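Local coordinates for glycosyl hydrolase (Rhizobium leguminosarum bv. trifolii, PDB 5NDX), which probably hydrolyses O-glycosidic bonds of alpha-L-iduronides, being the bacterial orthologue of human alpha-L-iduronidase in glycoside hydrolase family 39, at residues K222-S227 with T232-A237; I291-D296 with L388-D393. The protein carries 2 engineered substitutions. One frame throughout, in Å; residues are numbered along the deposited sequence.

Interaction 1: residues K222-S227 with T232-A237; sequences KGVNGS and TPKTNA. With 8U8 ((2~{R},3~{S},4~{S},5~{R},6~{S})-6-(4-methyl-2-oxidanylidene-chromen-7-yl)oxy-3,4,5-tris(oxidanyl)oxane-2-carboxylic acid), chain M.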
loop_
_atom_site.group_PDB
_atom_site.type_symbol
_atom_site.label_atom_id
_atom_site.label_comp_id
_atom_site.label_asym_id
_atom_site.label_seq_id
_atom_site.Cartn_x
_atom_site.Cartn_y
_atom_site.Cartn_z
ATOM N N LYS A 222 -9.390 10.699 8.179
ATOM C CA LYS A 222 -8.302 11.352 7.474
ATOM C C LYS A 222 -7.750 12.512 8.245
ATOM O O LYS A 222 -8.374 13.039 9.165
ATOM C CB LYS A 222 -8.781 11.794 6.093
ATOM C CG LYS A 222 -9.379 10.623 5.332
ATOM C CD LYS A 222 -9.346 10.803 3.822
ATOM C CE LYS A 222 -10.171 9.758 3.035
ATOM N NZ LYS A 222 -9.633 9.519 1.648
ATOM N N GLY A 223 -6.542 12.901 7.883
ATOM C CA GLY A 223 -5.802 13.868 8.689
ATOM C C GLY A 223 -6.292 15.312 8.674
ATOM O O GLY A 223 -6.162 16.024 9.653
ATOM N N VAL A 224 -6.830 15.750 7.559
ATOM C CA VAL A 224 -7.290 17.137 7.439
ATOM C C VAL A 224 -8.209 17.249 6.222
ATOM O O VAL A 224 -8.167 16.440 5.294
ATOM C CB VAL A 224 -6.127 18.175 7.371
ATOM C CG1 VAL A 224 -5.374 18.071 6.049
ATOM C CG2 VAL A 224 -6.606 19.611 7.624
ATOM N N ASN A 225 -9.069 18.243 6.295
ATOM C CA ASN A 225 -10.050 18.536 5.296
ATOM C C ASN A 225 -9.455 18.837 3.922
ATOM O O ASN A 225 -8.328 19.294 3.820
ATOM C CB ASN A 225 -10.878 19.770 5.769
ATOM C CG ASN A 225 -12.232 19.832 5.114
ATOM O OD1 ASN A 225 -12.768 18.812 4.597
ATOM N ND2 ASN A 225 -12.838 21.031 5.151
ATOM N N GLY A 226 -10.248 18.571 2.891
ATOM C CA GLY A 226 -9.937 18.888 1.501
ATOM C C GLY A 226 -9.831 20.391 1.324
ATOM O O GLY A 226 -10.578 21.094 1.945
ATOM N N SER A 227 -8.853 20.868 0.537
ATOM C CA SER A 227 -8.710 22.283 0.254
ATOM C C SER A 227 -7.742 22.466 -0.897
ATOM O O SER A 227 -6.890 21.628 -1.129
ATOM C CB SER A 227 -8.138 22.973 1.504
ATOM O OG SER A 227 -7.883 24.300 1.252
ATOM N N THR A 232 -2.617 21.623 7.136
ATOM C CA THR A 232 -1.677 20.766 7.846
ATOM C C THR A 232 -2.384 19.496 8.365
ATOM O O THR A 232 -3.299 19.604 9.151
ATOM C CB THR A 232 -1.036 21.545 9.010
ATOM O OG1 THR A 232 -0.211 22.571 8.443
ATOM C CG2 THR A 232 -0.129 20.638 9.812
ATOM N N PRO A 233 -2.004 18.303 7.898
ATOM C CA PRO A 233 -2.591 17.085 8.522
ATOM C C PRO A 233 -2.481 17.044 10.060
ATOM O O PRO A 233 -1.450 17.399 10.592
ATOM C CB PRO A 233 -1.753 15.941 7.924
ATOM C CG PRO A 233 -1.295 16.478 6.591
ATOM C CD PRO A 233 -1.035 17.963 6.844
ATOM N N LYS A 234 -3.542 16.654 10.753
ATOM C CA LYS A 234 -3.530 16.440 12.218
ATOM C C LYS A 234 -3.549 14.918 12.473
ATOM O O LYS A 234 -4.607 14.320 12.582
ATOM C CB LYS A 234 -4.780 17.094 12.892
ATOM C CG LYS A 234 -4.684 18.600 13.139
ATOM C CD LYS A 234 -4.071 19.322 11.938
ATOM C CE LYS A 234 -4.181 20.870 11.873
ATOM N NZ LYS A 234 -5.114 21.248 10.751
ATOM N N THR A 235 -2.389 14.303 12.492
ATOM C CA THR A 235 -2.325 12.850 12.432
ATOM C C THR A 235 -2.851 12.212 13.728
ATOM O O THR A 235 -3.588 11.216 13.665
ATOM C CB THR A 235 -0.922 12.336 12.081
ATOM O OG1 THR A 235 0.039 12.902 12.974
ATOM C CG2 THR A 235 -0.546 12.729 10.693
ATOM N N ASN A 236 -2.460 12.746 14.875
ATOM C CA ASN A 236 -2.956 12.210 16.149
ATOM C C ASN A 236 -4.473 12.267 16.282
ATOM O O ASN A 236 -5.063 11.384 16.961
ATOM C CB ASN A 236 -2.246 12.831 17.379
ATOM C CG ASN A 236 -0.969 12.039 17.811
ATOM O OD1 ASN A 236 0.104 12.628 18.019
ATOM N ND2 ASN A 236 -1.078 10.754 17.959
ATOM N N ALA A 237 -5.131 13.206 15.585
ATOM C CA ALA A 237 -6.587 13.273 15.672
ATOM C C ALA A 237 -7.274 12.123 14.947
ATOM O O ALA A 237 -8.426 11.800 15.235
ATOM C CB ALA A 237 -7.115 14.630 15.197
HETATM C C15 8U8 M . -18.524 14.373 -0.247
HETATM C C13 8U8 M . -17.897 13.940 0.944
HETATM C C14 8U8 M . -18.397 14.396 2.166
HETATM C C16 8U8 M . -17.831 13.962 3.368
HETATM O O9 8U8 M . -18.304 14.431 4.401
HETATM O O8 8U8 M . -16.758 13.091 3.380
HETATM C C11 8U8 M . -16.316 12.534 2.206
HETATM C C10 8U8 M . -15.322 11.551 2.259
HETATM C C12 8U8 M . -16.872 12.963 0.970
HETATM C C7 8U8 M . -16.409 12.339 -0.204
HETATM C C8 8U8 M . -15.418 11.353 -0.146
HETATM C C9 8U8 M . -14.857 10.958 1.080
HETATM O O2 8U8 M . -13.903 9.965 1.190
HETATM C C5 8U8 M . -12.959 9.591 0.113
HETATM O O1 8U8 M . -12.365 10.787 -0.414
HETATM C C1 8U8 M . -11.719 10.714 -1.627
HETATM C C6 8U8 M . -10.598 11.560 -1.419
HETATM O O7 8U8 M . -10.127 12.085 -2.421
HETATM O O6 8U8 M . -10.198 11.657 -0.273
HETATM C C2 8U8 M . -11.123 9.330 -2.027
HETATM O O5 8U8 M . -9.903 9.116 -1.286
HETATM C C3 8U8 M . -12.148 8.125 -1.860
HETATM O O4 8U8 M . -12.482 7.618 -3.106
HETATM C C4 8U8 M . -13.430 8.561 -1.082
HETATM O O3 8U8 M . -14.160 7.334 -0.669
HETATM O O HOH W 1 -7.358 14.516 11.887
#
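Gly223 and Lys234 are joined by a nearly straight backbone hydrogen bond, Lys234 N to Gly223 O, of 2.9 Å and 168°. Water 1 lies beside this bond, 2.9 Å from Gly223 O and 2.8 Å from Lys234 O, and can bridge the two carbonyls. Next along the chain, Val224 turns its side chain onto the backbone of Thr232 and Pro233: CB sits 3.6 Å from Thr232 O, and CG1 rests against the proline, 4.4 Å from Pro233 CG. The other methyl, CG2, meets the ammonium end of Lys234 at 3.8 Å from NZ. Lys234 reaches it because its chain bends at chi2 (43°) and again at chi4, folding NZ back to donate 2.9 Å to Thr232 O, in the carbonyl plane. Further out, Gly223 and Val224 make backbone bonds to Asp267 and Leu270, and Arg241 donates to Lys222 O. From this loop the side chain of Lys222, extended beyond CG, reaches the bound iduronide 8U8, where NZ donates 2.9 Å to carboxylate O6. Salt bridges to Glu265 and Asp267 fix the same ammonium group. With an alanine here, the sugar carboxylate would probably lose this cation, and Glu265 and Asp267 the ammonium group they both bind. The loop leaving barrel strand 216-219 is thus tied to the residues leading into helix 235-252, and the same loop presents a positive charge matched to the uronate carboxylate, consistent with recognition of an acidic sugar.

Interaction 2: residues I291-D296 with L388-D393; sequences IIEQHD and LDPDQD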
loop_
_atom_site.group_PDB
_atom_site.type_symbol
_atom_site.label_atom_id
_atom_site.label_comp_id
_atom_site.label_asym_id
_atom_site.label_seq_id
_atom_site.Cartn_x
_atom_site.Cartn_y
_atom_site.Cartn_z
ATOM N N ILE A 291 1.654 8.073 11.023
ATOM C CA ILE A 291 0.277 7.611 11.253
ATOM C C ILE A 291 0.232 6.126 11.713
ATOM O O ILE A 291 -0.447 5.753 12.702
ATOM C CB ILE A 291 -0.552 7.814 10.013
ATOM C CG1 ILE A 291 -0.866 9.309 9.846
ATOM C CG2 ILE A 291 -1.856 7.034 10.051
ATOM C CD1 ILE A 291 -1.306 9.667 8.452
ATOM N N ILE A 292 1.000 5.298 11.027
ATOM C CA ILE A 292 1.135 3.912 11.419
ATOM C C ILE A 292 1.676 3.768 12.829
ATOM O O ILE A 292 1.097 3.029 13.660
ATOM C CB ILE A 292 1.975 3.131 10.390
ATOM C CG1 ILE A 292 1.107 2.930 9.122
ATOM C CG2 ILE A 292 2.503 1.829 10.996
ATOM C CD1 ILE A 292 1.869 2.588 7.849
ATOM N N GLU A 293 2.769 4.474 13.135
ATOM C CA GLU A 293 3.359 4.313 14.448
ATOM C C GLU A 293 2.411 4.775 15.575
ATOM O O GLU A 293 2.369 4.160 16.651
ATOM C CB GLU A 293 4.711 5.011 14.517
ATOM C CG GLU A 293 5.478 4.754 15.798
ATOM C CD GLU A 293 5.143 5.687 16.959
ATOM O OE1 GLU A 293 4.517 6.746 16.765
ATOM O OE2 GLU A 293 5.585 5.348 18.087
ATOM N N GLN A 294 1.670 5.847 15.335
ATOM C CA GLN A 294 0.674 6.312 16.281
ATOM C C GLN A 294 -0.430 5.263 16.536
ATOM O O GLN A 294 -0.868 5.076 17.678
ATOM C CB GLN A 294 0.018 7.618 15.803
ATOM C CG GLN A 294 0.915 8.841 15.869
ATOM C CD GLN A 294 0.379 10.011 15.036
ATOM O OE1 GLN A 294 -0.508 9.873 14.219
ATOM N NE2 GLN A 294 0.979 11.135 15.196
ATOM N N HIS A 295 -0.915 4.622 15.485
ATOM C CA HIS A 295 -1.888 3.556 15.671
ATOM C C HIS A 295 -1.285 2.386 16.479
ATOM O O HIS A 295 -1.942 1.834 17.364
ATOM C CB HIS A 295 -2.417 3.053 14.324
ATOM C CG HIS A 295 -3.464 3.927 13.745
ATOM N ND1 HIS A 295 -3.169 5.130 13.140
ATOM C CD2 HIS A 295 -4.815 3.779 13.674
ATOM C CE1 HIS A 295 -4.297 5.700 12.744
ATOM N NE2 HIS A 295 -5.308 4.897 13.048
ATOM N N ASP A 296 -0.048 2.018 16.178
ATOM C CA ASP A 296 0.601 0.941 16.896
ATOM C C ASP A 296 0.788 1.286 18.396
ATOM O O ASP A 296 0.446 0.478 19.268
ATOM C CB ASP A 296 1.944 0.574 16.260
ATOM C CG ASP A 296 2.546 -0.691 16.865
ATOM O OD1 ASP A 296 1.987 -1.811 16.738
ATOM O OD2 ASP A 296 3.600 -0.548 17.458
ATOM N N LEU A 388 12.323 8.704 23.891
ATOM C CA LEU A 388 11.624 9.132 22.685
ATOM C C LEU A 388 10.302 9.769 23.113
ATOM O O LEU A 388 9.674 9.286 24.038
ATOM C CB LEU A 388 11.351 7.932 21.811
ATOM C CG LEU A 388 12.219 7.652 20.608
ATOM C CD1 LEU A 388 13.603 8.244 20.615
ATOM C CD2 LEU A 388 12.156 6.181 20.200
ATOM N N ASP A 389 9.886 10.799 22.402
ATOM C CA ASP A 389 8.586 11.419 22.624
ATOM C C ASP A 389 8.006 11.836 21.274
ATOM O O ASP A 389 8.006 13.026 20.929
ATOM C CB ASP A 389 8.756 12.634 23.543
ATOM C CG ASP A 389 7.418 13.189 24.038
ATOM O OD1 ASP A 389 6.340 12.716 23.648
ATOM O OD2 ASP A 389 7.459 14.135 24.804
ATOM N N PRO A 390 7.549 10.849 20.488
ATOM C CA PRO A 390 7.205 11.098 19.088
ATOM C C PRO A 390 6.096 12.098 18.894
ATOM O O PRO A 390 6.171 12.889 17.975
ATOM C CB PRO A 390 6.826 9.723 18.539
ATOM C CG PRO A 390 6.721 8.832 19.699
ATOM C CD PRO A 390 7.343 9.442 20.886
ATOM N N ASP A 391 5.113 12.106 19.785
ATOM C CA ASP A 391 4.012 13.077 19.655
ATOM C C ASP A 391 4.474 14.524 19.840
ATOM O O ASP A 391 3.883 15.395 19.259
ATOM C CB ASP A 391 2.825 12.731 20.564
ATOM C CG ASP A 391 2.224 11.352 20.250
ATOM O OD1 ASP A 391 2.220 10.884 19.085
ATOM O OD2 ASP A 391 1.729 10.726 21.183
ATOM N N GLN A 392 5.565 14.763 20.548
ATOM C CA GLN A 392 6.138 16.104 20.717
ATOM C C GLN A 392 7.223 16.424 19.716
ATOM O O GLN A 392 7.213 17.492 19.177
ATOM C CB GLN A 392 6.765 16.271 22.111
ATOM C CG GLN A 392 5.785 16.143 23.271
ATOM C CD GLN A 392 4.787 17.276 23.280
ATOM O OE1 GLN A 392 5.173 18.446 23.401
ATOM N NE2 GLN A 392 3.508 16.950 23.131
ATOM N N ASP A 393 8.214 15.572 19.500
ATOM C CA ASP A 393 9.312 16.001 18.610
ATOM C C ASP A 393 9.479 15.238 17.281
ATOM O O ASP A 393 10.399 15.491 16.546
ATOM C CB ASP A 393 10.625 16.033 19.374
ATOM C CG ASP A 393 10.997 14.694 19.931
ATOM O OD1 ASP A 393 10.737 13.679 19.235
ATOM O OD2 ASP A 393 11.522 14.645 21.077
HETATM O O HOH W 2 3.566 10.941 16.794
#
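Pro390 meets Glu293 at about a right angle: CG lies 4.0 Å from Glu293 OE2 and CB 4.2 Å from Glu293 OE1. Just before the proline, Asp389 occupies the N-cap position of the short helix 390-393, and its carbonyl oxygen takes the N-H groups of both Gln392 and Asp393. The Glu293 carboxylate arrives through a chain that leaves with CG anti to the backbone N (chi1 -173°) and then bends at chi2 (-86°); its OE2 forms a salt bridge with Arg297, one turn on in helix 282-300. Asp391 follows, crossing Gln294 at a slant with carboxylate and amide planes 56° apart. The two groups do not bond directly, Gln294 NE2 being 4.1 Å from Asp391 OD1, but water 2 links them, donating to Asp391 OD1 at 2.7 Å and accepting from Gln294 NE2 at 3.0 Å. That amide nitrogen has a second partner in Thr235 OG1, while Asp391 OD2 is paired with Arg297. Glu293 OE1 and Asp391 OD1 come to 5.3 Å of each other, and Arg297, bonded to both residues, probably offsets their like charges. The contact therefore joins the barrel helix 282-300 to the connection between strands 378-385 and 395-401 of the mixed sheet: little surface is buried, no direct hydrogen bond crosses between the two segments, and Arg297 and water 2 probably account for much of the polar linkage.

Overall arrangement
Interaction 1 closes before interaction 2 opens along the chain, and their centres lie about 15 Å apart on the same side of the molecule. They meet where helix 235-252 packs against helix 282-300 on the outside of the eight-stranded parallel barrel: Thr235 CG2 lies 3.5 Å from Ile291 CG1. Interaction 1 is local, spanning a loop between barrel strand and helix, whereas interaction 2 brings in a connection of the mixed sheet far along the sequence. Together they form a continuous path from the bound iduronide, through the barrel's outer helices, to the neighbouring sheet.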